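Local coordinates for PR domain zinc finger protein 2 (Homo sapiens, PDB 2QPW), which methylates a lysine of histone H3 using S-adenosylmethionine through its PR (SET-related) domain, the part modelled here, and may also act as a DNA-binding transcription factor, at residues E18-E21 with H22-R25. Residues are numbered along the deposited sequence; the frame is centred on the assembly and turned at random.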
loop_
_atom_site.group_PDB
_atom_site.type_symbol
_atom_site.label_atom_id
_atom_site.label_comp_id
_atom_site.label_asym_id
_atom_site.label_seq_id
_atom_site.Cartn_x
_atom_site.Cartn_y
_atom_site.Cartn_z
ATOM N N GLU A 18 -17.233 2.799 2.279
ATOM C CA GLU A 18 -16.532 3.562 3.325
ATOM C C GLU A 18 -15.249 4.315 2.933
ATOM O O GLU A 18 -14.597 4.924 3.793
ATOM C CB GLU A 18 -16.226 2.749 4.578
ATOM C CG GLU A 18 -16.297 1.290 4.504
ATOM C CD GLU A 18 -17.718 0.769 4.611
ATOM O OE1 GLU A 18 -17.869 -0.463 4.623
ATOM O OE2 GLU A 18 -18.682 1.571 4.669
ATOM N N VAL A 19 -14.867 4.249 1.670
ATOM C CA VAL A 19 -13.653 4.943 1.249
ATOM C C VAL A 19 -14.024 6.447 1.153
ATOM O O VAL A 19 -15.128 6.760 0.656
ATOM C CB VAL A 19 -13.172 4.422 -0.111
ATOM C CG1 VAL A 19 -11.928 5.213 -0.598
ATOM C CG2 VAL A 19 -12.891 2.908 -0.031
ATOM N N PRO A 20 -13.146 7.355 1.643
ATOM C CA PRO A 20 -13.441 8.797 1.468
ATOM C C PRO A 20 -13.655 9.166 -0.006
ATOM O O PRO A 20 -12.932 8.680 -0.875
ATOM C CB PRO A 20 -12.177 9.486 2.010
ATOM C CG PRO A 20 -11.614 8.512 3.026
ATOM C CD PRO A 20 -11.893 7.144 2.405
ATOM N N GLU A 21 -14.640 10.033 -0.295
ATOM C CA GLU A 21 -14.896 10.446 -1.668
ATOM C C GLU A 21 -13.668 11.028 -2.352
ATOM O O GLU A 21 -13.399 10.737 -3.518
ATOM C CB GLU A 21 -16.051 11.473 -1.734
ATOM C CG GLU A 21 -17.281 11.048 -0.951
ATOM C CD GLU A 21 -18.165 10.075 -1.718
ATOM O OE1 GLU A 21 -18.875 9.276 -1.039
ATOM O OE2 GLU A 21 -18.180 10.111 -2.974
ATOM N N HIS A 22 -12.902 11.873 -1.653
ATOM C CA HIS A 22 -11.746 12.488 -2.309
ATOM C C HIS A 22 -10.641 11.486 -2.628
ATOM O O HIS A 22 -9.856 11.695 -3.574
ATOM C CB HIS A 22 -11.169 13.697 -1.513
ATOM C CG HIS A 22 -10.472 13.313 -0.245
ATOM N ND1 HIS A 22 -11.141 13.083 0.936
ATOM C CD2 HIS A 22 -9.154 13.136 0.027
ATOM C CE1 HIS A 22 -10.274 12.771 1.880
ATOM N NE2 HIS A 22 -9.061 12.801 1.357
ATOM N N VAL A 23 -10.605 10.375 -1.889
ATOM C CA VAL A 23 -9.622 9.326 -2.202
ATOM C C VAL A 23 -9.949 8.608 -3.523
ATOM O O VAL A 23 -9.066 8.404 -4.393
ATOM C CB VAL A 23 -9.463 8.373 -0.988
ATOM C CG1 VAL A 23 -8.651 7.163 -1.371
ATOM C CG2 VAL A 23 -8.800 9.164 0.173
ATOM N N LEU A 24 -11.232 8.287 -3.713
ATOM C CA LEU A 24 -11.703 7.711 -5.002
ATOM C C LEU A 24 -11.466 8.597 -6.222
ATOM O O LEU A 24 -11.137 8.095 -7.321
ATOM C CB LEU A 24 -13.194 7.333 -4.922
ATOM C CG LEU A 24 -13.625 6.142 -4.075
ATOM C CD1 LEU A 24 -15.157 6.171 -3.935
ATOM C CD2 LEU A 24 -13.199 4.833 -4.683
ATOM N N ARG A 25 -11.601 9.923 -6.044
ATOM C CA ARG A 25 -11.432 10.851 -7.181
ATOM C C ARG A 25 -9.997 10.988 -7.629
ATOM O O ARG A 25 -9.707 11.467 -8.741
ATOM C CB ARG A 25 -11.997 12.252 -6.865
ATOM C CG ARG A 25 -13.484 12.291 -6.570
ATOM C CD ARG A 25 -14.000 13.775 -6.648
ATOM N NE ARG A 25 -13.278 14.620 -5.700
ATOM C CZ ARG A 25 -13.699 14.967 -4.479
ATOM N NH1 ARG A 25 -14.879 14.581 -4.014
ATOM N NH2 ARG A 25 -12.897 15.699 -3.713
#
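P20 CB approaches the H22 imidazole obliquely, 3.8 Å from H22 CE1, while V23 CG2 sits over one face of that ring, displaced toward the rim. With the H22 chi1 at 71°, CG is flanked by both the main-chain N and C, and the ring is carried to the P20 side. The start of the helix, E21 O and H22 CA, lies over one face of the R25 guanidinium, offset toward its rim. A bend at chi3 (-58°) folds the R25 chain back, bringing NH1 to 4.0 Å from E21 CB. The E21 chain is itself bent at chi2, and its OE2 stays 5.7 Å from R25 NH1, so the opposite charges do not meet.

Backbone bonds define the first turn, where the segment E18-E21 leads into helix 21-25. P20 occupies the N-cap position, and its carbonyl oxygen accepts two weak bonds, from V23 N and L24 N; the latter is nearly straight at 165° but long, with L24 N 3.3 Å from P20 O. One residue on, R25 N donates to E21 O at 3.2 Å, in the carbonyl plane.

Apolar contacts join the incoming loop to the helix. V19 CG1 meets V23 CG1 at 3.9 Å and L24 CG at 4.0 Å, each pair of side chains crossing at about a right angle, whereas P20 and V23 run side by side. V19 and L24 also touch L33 of strand 31-35, and P20 packs on P94 and Y102. The chemistry thus implies a short helix and its lead-in held against the same domain through apolar V19, P20 and L24, with E21-R25 attraction probably only a modest, longer-range electrostatic contribution.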